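Local coordinates for pyrrolysyl-tRNA synthetase (Desulfitobacterium hafniense, PDB 3DSQ), which attaches pyrrolysine to its cognate tRNA at the expense of ATP, working as a class II aminoacyl-tRNA synthetase homodimer, at the interface of chains A and B. Numbering follows the deposited sequence. Chains: chain A/B, Pyrrolysyl-tRNA synthetase.

The C-alpha centres of contact 1 and contact 2, in the copies given, are about 34 Å apart, and each has its twin across the two-fold of the interface. In contact 1 the C-terminal segment of chain A, including strand 279-280, packs on helix 132-142 and B:Thr94. In contact 2 strand 90-91 and A:Trp146 meet the end of helix 39-68 and the turn after it. No residue is common to both. Each subunit offers neighbouring stretches (90-94 and 137-146) to two segments of its partner, and the symmetry places the twin of one contact near the other, consistent with a homodimer held at several places.

Contact 1: the interface of chains A and B. Residues chain A 276-277, 280, 285; chain B 94, 137-138, 141-142.
A:Leu285 and B:Leu138 meet at the apolar centre of this patch of the dimer interface of a class II synthetase, their side chains crossing at about a right angle with CD1 of A:Leu285 3.9 Å from CD2 of B:Leu138. B:Leu138 belongs to helix 132-142, whose residues 137, 138, 141 and 142 recur at the three- and four-residue spacing that puts them on one flank, facing the C-terminal segment of chain A. One turn on, B:Leu142 offers CD2 to CD2 of A:Leu280, 4.0 Å away, a methyl-to-methyl contact between branched ends. A:Leu280 lies in strand 279-280, and its CG, anti to the backbone N (chi1 174°), carries that methyl to the helix. Leucine suits these places because its forked end can fill the uneven surface between the helix and the C-terminal segment.

Further out, A:Leu277 straddles two threonines. Its CB faces the CG2 methyl of B:Thr137, while its CD2 lies 3.9 Å from CB of B:Thr94. Threonine offers a methyl to the leucine while keeping a hydroxyl on another branch. CG2 of B:Thr94 also lies 3.6 Å from the backbone O of A:Ser276.

Glutamate suits the opposite rim because its methylenes can pack on a leucine while its carboxylate lies at the edge of the patch. CG of B:Glu141 lies against CD1 of A:Leu285, and a bend at chi2 (-66°) turns the carboxylate back, bringing OE1 to 3.5 Å from CB of the same leucine.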
ATOM      1  N   SER A 276     -10.948  -3.275  -5.531  1.00 23.59           N
ATOM      2  CA  SER A 276     -12.331  -3.686  -5.668  1.00 26.12           C
ATOM      3  C   SER A 276     -12.502  -5.189  -5.672  1.00 27.57           C
ATOM      4  O   SER A 276     -11.547  -5.931  -5.889  1.00 28.21           O
ATOM      5  CB  SER A 276     -12.869  -3.104  -6.981  1.00 25.01           C
ATOM      6  OG  SER A 276     -14.167  -3.555  -7.285  1.00 26.73           O
ATOM      7  N   LEU A 277     -13.730  -5.628  -5.421  1.00 27.94           N
ATOM      8  CA  LEU A 277     -14.057  -7.048  -5.435  1.00 27.46           C
ATOM      9  C   LEU A 277     -15.072  -7.269  -6.547  1.00 26.23           C
ATOM     10  O   LEU A 277     -15.384  -8.400  -6.893  1.00 30.37           O
ATOM     11  CB  LEU A 277     -14.657  -7.490  -4.098  1.00 27.27           C
ATOM     12  CG  LEU A 277     -13.745  -7.446  -2.869  1.00 28.15           C
ATOM     13  CD1 LEU A 277     -14.524  -7.970  -1.670  1.00 25.62           C
ATOM     14  CD2 LEU A 277     -12.479  -8.297  -3.108  1.00 24.51           C
ATOM     15  N   LEU A 280     -12.075  -5.630 -11.963  1.00 23.30           N
ATOM     16  CA  LEU A 280     -10.672  -6.036 -12.016  1.00 24.49           C
ATOM     17  C   LEU A 280     -10.069  -5.506 -13.309  1.00 26.51           C
ATOM     18  O   LEU A 280     -10.520  -5.863 -14.400  1.00 25.93           O
ATOM     19  CB  LEU A 280     -10.525  -7.562 -11.943  1.00 26.41           C
ATOM     20  CG  LEU A 280      -9.105  -8.142 -12.121  1.00 27.16           C
ATOM     21  CD1 LEU A 280      -8.099  -7.480 -11.169  1.00 27.52           C
ATOM     22  CD2 LEU A 280      -9.158  -9.645 -11.859  1.00 27.56           C
ATOM     23  N   LEU A 285     -16.677  -7.883 -13.059  1.00 32.03           N
ATOM     24  CA  LEU A 285     -16.524  -9.331 -12.941  1.00 32.91           C
ATOM     25  C   LEU A 285     -17.682 -10.286 -13.230  1.00 35.95           C
ATOM     26  O   LEU A 285     -17.429 -11.456 -13.516  1.00 37.91           O
ATOM     27  CB  LEU A 285     -15.932  -9.664 -11.573  1.00 30.86           C
ATOM     28  CG  LEU A 285     -14.500  -9.162 -11.367  1.00 28.47           C
ATOM     29  CD1 LEU A 285     -14.086  -9.402  -9.937  1.00 27.79           C
ATOM     30  CD2 LEU A 285     -13.553  -9.875 -12.329  1.00 28.62           C
TER
ATOM     31  N   THR B  94      -7.095  -5.268  -3.926  1.00 23.20           N
ATOM     32  CA  THR B  94      -8.456  -5.222  -3.402  1.00 20.73           C
ATOM     33  C   THR B  94      -8.686  -4.286  -2.202  1.00 20.65           C
ATOM     34  O   THR B  94      -7.740  -3.784  -1.583  1.00 20.37           O
ATOM     35  CB  THR B  94      -8.902  -6.667  -3.028  1.00 21.41           C
ATOM     36  OG1 THR B  94      -8.077  -7.170  -1.978  1.00 22.37           O
ATOM     37  CG2 THR B  94      -8.764  -7.610  -4.230  1.00 22.50           C
ATOM     38  N   THR B 137     -12.973 -14.296  -2.727  1.00 30.50           N
ATOM     39  CA  THR B 137     -13.965 -13.659  -3.578  1.00 29.33           C
ATOM     40  C   THR B 137     -13.501 -13.670  -5.034  1.00 30.19           C
ATOM     41  O   THR B 137     -14.239 -14.090  -5.927  1.00 29.54           O
ATOM     42  CB  THR B 137     -14.230 -12.214  -3.089  1.00 29.86           C
ATOM     43  OG1 THR B 137     -14.724 -12.261  -1.741  1.00 30.88           O
ATOM     44  CG2 THR B 137     -15.259 -11.510  -3.963  1.00 27.49           C
ATOM     45  N   LEU B 138     -12.272 -13.224  -5.274  1.00 30.96           N
ATOM     46  CA  LEU B 138     -11.736 -13.207  -6.632  1.00 31.27           C
ATOM     47  C   LEU B 138     -11.661 -14.616  -7.218  1.00 30.88           C
ATOM     48  O   LEU B 138     -11.839 -14.806  -8.419  1.00 31.54           O
ATOM     49  CB  LEU B 138     -10.355 -12.547  -6.659  1.00 30.34           C
ATOM     50  CG  LEU B 138     -10.348 -11.035  -6.414  1.00 31.80           C
ATOM     51  CD1 LEU B 138      -9.021 -10.441  -6.870  1.00 29.81           C
ATOM     52  CD2 LEU B 138     -11.474 -10.394  -7.191  1.00 31.60           C
ATOM     53  N   GLU B 141     -14.970 -15.536  -8.626  1.00 34.43           N
ATOM     54  CA  GLU B 141     -15.285 -14.790  -9.847  1.00 35.27           C
ATOM     55  C   GLU B 141     -14.423 -15.249 -11.025  1.00 36.10           C
ATOM     56  O   GLU B 141     -14.932 -15.521 -12.112  1.00 36.67           O
ATOM     57  CB  GLU B 141     -15.066 -13.286  -9.638  1.00 36.35           C
ATOM     58  CG  GLU B 141     -15.907 -12.641  -8.540  1.00 41.62           C
ATOM     59  CD  GLU B 141     -17.390 -12.652  -8.849  1.00 45.24           C
ATOM     60  OE1 GLU B 141     -17.789 -12.158  -9.928  1.00 46.44           O
ATOM     61  OE2 GLU B 141     -18.163 -13.155  -8.007  1.00 49.04           O
ATOM     62  N   LEU B 142     -13.116 -15.330 -10.804  1.00 35.08           N
ATOM     63  CA  LEU B 142     -12.191 -15.727 -11.856  1.00 37.33           C
ATOM     64  C   LEU B 142     -12.369 -17.160 -12.357  1.00 38.22           C
ATOM     65  O   LEU B 142     -12.175 -17.429 -13.545  1.00 38.64           O
ATOM     66  CB  LEU B 142     -10.748 -15.498 -11.386  1.00 36.84           C
ATOM     67  CG  LEU B 142     -10.394 -14.015 -11.195  1.00 37.82           C
ATOM     68  CD1 LEU B 142      -8.946 -13.871 -10.765  1.00 35.63           C
ATOM     69  CD2 LEU B 142     -10.644 -13.254 -12.501  1.00 35.44           C
TER

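Contact 2: the interface of chains A and B. Residues chain A 90-91, 146; chain B 61, 64-65, 69-71.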
ATOM      1  N   VAL A  90      13.291  10.528  -3.720  1.00 27.18           N
ATOM      2  CA  VAL A  90      13.336   9.380  -2.837  1.00 26.99           C
ATOM      3  C   VAL A  90      11.888   9.016  -2.492  1.00 27.34           C
ATOM      4  O   VAL A  90      11.113   9.868  -2.069  1.00 27.31           O
ATOM      5  CB  VAL A  90      14.093   9.704  -1.545  1.00 30.97           C
ATOM      6  CG1 VAL A  90      13.964   8.536  -0.562  1.00 30.12           C
ATOM      7  CG2 VAL A  90      15.565   9.975  -1.861  1.00 30.50           C
ATOM      8  N   GLN A  91      11.522   7.757  -2.693  1.00 26.22           N
ATOM      9  CA  GLN A  91      10.173   7.316  -2.391  1.00 25.00           C
ATOM     10  C   GLN A  91      10.058   6.884  -0.923  1.00 25.45           C
ATOM     11  O   GLN A  91      10.958   6.252  -0.371  1.00 21.70           O
ATOM     12  CB  GLN A  91       9.777   6.152  -3.295  1.00 23.63           C
ATOM     13  CG  GLN A  91       8.294   5.793  -3.212  1.00 24.86           C
ATOM     14  CD  GLN A  91       7.903   4.703  -4.188  1.00 26.63           C
ATOM     15  OE1 GLN A  91       6.728   4.344  -4.299  1.00 25.35           O
ATOM     16  NE2 GLN A  91       8.892   4.165  -4.909  1.00 23.27           N
ATOM     17  N   TRP A 146      19.910  15.589   5.656  1.00 36.32           N
ATOM     18  CA  TRP A 146      20.358  15.869   4.292  1.00 35.10           C
ATOM     19  C   TRP A 146      20.276  17.351   3.964  1.00 36.36           C
ATOM     20  O   TRP A 146      19.501  18.086   4.575  1.00 36.73           O
ATOM     21  CB  TRP A 146      19.504  15.110   3.258  1.00 32.09           C
ATOM     22  CG  TRP A 146      19.399  13.617   3.448  1.00 28.43           C
ATOM     23  CD1 TRP A 146      20.225  12.815   4.184  1.00 23.67           C
ATOM     24  CD2 TRP A 146      18.415  12.751   2.861  1.00 27.30           C
ATOM     25  NE1 TRP A 146      19.814  11.506   4.095  1.00 25.67           N
ATOM     26  CE2 TRP A 146      18.706  11.438   3.288  1.00 26.91           C
ATOM     27  CE3 TRP A 146      17.314  12.962   2.012  1.00 29.13           C
ATOM     28  CZ2 TRP A 146      17.935  10.331   2.898  1.00 26.49           C
ATOM     29  CZ3 TRP A 146      16.549  11.865   1.623  1.00 29.16           C
ATOM     30  CH2 TRP A 146      16.866  10.564   2.067  1.00 30.13           C
TER
ATOM     31  N   LEU B  61      21.478   5.847   5.112  1.00 33.83           N
ATOM     32  CA  LEU B  61      20.539   6.763   4.479  1.00 33.75           C
ATOM     33  C   LEU B  61      21.097   7.421   3.224  1.00 34.87           C
ATOM     34  O   LEU B  61      20.345   7.730   2.300  1.00 33.78           O
ATOM     35  CB  LEU B  61      20.074   7.834   5.476  1.00 30.94           C
ATOM     36  CG  LEU B  61      19.025   7.304   6.462  1.00 31.26           C
ATOM     37  CD1 LEU B  61      18.607   8.376   7.461  1.00 32.70           C
ATOM     38  CD2 LEU B  61      17.820   6.823   5.666  1.00 28.50           C
ATOM     39  N   LEU B  64      20.404   5.459   0.353  1.00 43.23           N
ATOM     40  CA  LEU B  64      19.009   5.619  -0.023  1.00 41.13           C
ATOM     41  C   LEU B  64      18.779   6.870  -0.870  1.00 41.48           C
ATOM     42  O   LEU B  64      18.063   6.823  -1.865  1.00 42.20           O
ATOM     43  CB  LEU B  64      18.147   5.654   1.253  1.00 39.56           C
ATOM     44  CG  LEU B  64      16.659   6.014   1.235  1.00 35.07           C
ATOM     45  CD1 LEU B  64      16.524   7.498   1.098  1.00 36.03           C
ATOM     46  CD2 LEU B  64      15.933   5.291   0.117  1.00 33.91           C
ATOM     47  N   ARG B  65      19.398   7.984  -0.495  1.00 42.79           N
ATOM     48  CA  ARG B  65      19.214   9.226  -1.239  1.00 45.48           C
ATOM     49  C   ARG B  65      19.924   9.343  -2.589  1.00 45.76           C
ATOM     50  O   ARG B  65      19.425  10.016  -3.490  1.00 45.84           O
ATOM     51  CB  ARG B  65      19.605  10.419  -0.369  1.00 48.17           C
ATOM     52  CG  ARG B  65      20.843  10.183   0.455  1.00 54.17           C
ATOM     53  CD  ARG B  65      21.349  11.464   1.104  1.00 59.07           C
ATOM     54  NE  ARG B  65      22.063  12.306   0.148  1.00 63.06           N
ATOM     55  CZ  ARG B  65      22.805  13.359   0.482  1.00 64.31           C
ATOM     56  NH1 ARG B  65      22.938  13.710   1.755  1.00 64.51           N
ATOM     57  NH2 ARG B  65      23.419  14.060  -0.462  1.00 64.82           N
ATOM     58  N   HIS B  69      16.856   5.244  -3.822  1.00 36.31           N
ATOM     59  CA  HIS B  69      15.706   6.120  -4.036  1.00 35.59           C
ATOM     60  C   HIS B  69      14.415   5.520  -3.470  1.00 33.46           C
ATOM     61  O   HIS B  69      13.328   6.069  -3.667  1.00 31.95           O
ATOM     62  CB  HIS B  69      15.530   6.419  -5.527  1.00 37.93           C
ATOM     63  CG  HIS B  69      16.648   7.229  -6.111  1.00 41.34           C
ATOM     64  ND1 HIS B  69      16.943   8.504  -5.682  1.00 42.34           N
ATOM     65  CD2 HIS B  69      17.553   6.936  -7.076  1.00 41.16           C
ATOM     66  CE1 HIS B  69      17.982   8.964  -6.357  1.00 42.09           C
ATOM     67  NE2 HIS B  69      18.371   8.033  -7.208  1.00 41.87           N
ATOM     68  N   ARG B  70      14.541   4.396  -2.770  1.00 31.91           N
ATOM     69  CA  ARG B  70      13.392   3.747  -2.149  1.00 33.01           C
ATOM     70  C   ARG B  70      13.819   2.801  -1.040  1.00 31.93           C
ATOM     71  O   ARG B  70      14.842   2.117  -1.144  1.00 31.31           O
ATOM     72  CB  ARG B  70      12.570   2.976  -3.183  1.00 35.01           C
ATOM     73  CG  ARG B  70      13.285   1.790  -3.775  1.00 36.52           C
ATOM     74  CD  ARG B  70      12.523   1.270  -4.964  1.00 40.09           C
ATOM     75  NE  ARG B  70      13.169   0.116  -5.575  1.00 40.77           N
ATOM     76  CZ  ARG B  70      12.691  -0.518  -6.639  1.00 42.03           C
ATOM     77  NH1 ARG B  70      11.568  -0.096  -7.205  1.00 42.20           N
ATOM     78  NH2 ARG B  70      13.317  -1.582  -7.123  1.00 40.75           N
ATOM     79  N   PRO B  71      13.028   2.747   0.046  1.00 31.09           N
ATOM     80  CA  PRO B  71      13.313   1.884   1.191  1.00 27.16           C
ATOM     81  C   PRO B  71      13.107   0.408   0.882  1.00 25.56           C
ATOM     82  O   PRO B  71      12.438   0.053  -0.093  1.00 25.00           O
ATOM     83  CB  PRO B  71      12.356   2.409   2.257  1.00 28.93           C
ATOM     84  CG  PRO B  71      11.173   2.829   1.449  1.00 28.84           C
ATOM     85  CD  PRO B  71      11.814   3.552   0.286  1.00 29.92           C
TER
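B:Arg65 lies along A:Trp146 because its CG takes the position between the backbone N and the carbonyl carbon (chi1 41°), a costly choice for a long side chain on a helix. This lays the methylenes over one indole face: CB stands 3.7 Å from the centroid of the A:Trp146 six-membered ring, and CD 3.3 Å from that of the five-membered ring, both as CH-pi contacts. A bend at chi3 (-78°) then turns the guanidinium so that its plane makes 61° with the indole. It is therefore not stacked flat on the ring; NH1 passes 3.7 Å from CD1 of A:Trp146. Arginine suits the place because its long aliphatic stem can cover a broad ring while its guanidinium, tilted against the ring, stays at the five-membered end.

B:Leu61 brings CB to the in-plane edge of the indole, near NE1. B:Leu64 presses CD1 between two groups of chain A, 3.2 Å from CH2 of A:Trp146 and also 3.2 Å from CG1 of A:Val90, a tightly packed wedge. The beta-branched valine adds its other methyl, CG2, against CA of B:Arg65. An alanine in place of A:Trp146 would probably strip the B:Arg65 methylenes of their flat support, leaving that chain free to turn and a gap beside B:Leu64.

Beyond the apolar part, the backbone N of A:Gln91 donates a nearly straight hydrogen bond of 2.7 Å to the backbone O of B:His69. B:His69 has a left-handed backbone conformation immediately after helix 39-68. The partner's strand 90-91 therefore docks where that long helix ends and the chain turns, through B:Arg70 and B:Pro71, into helix 72-85.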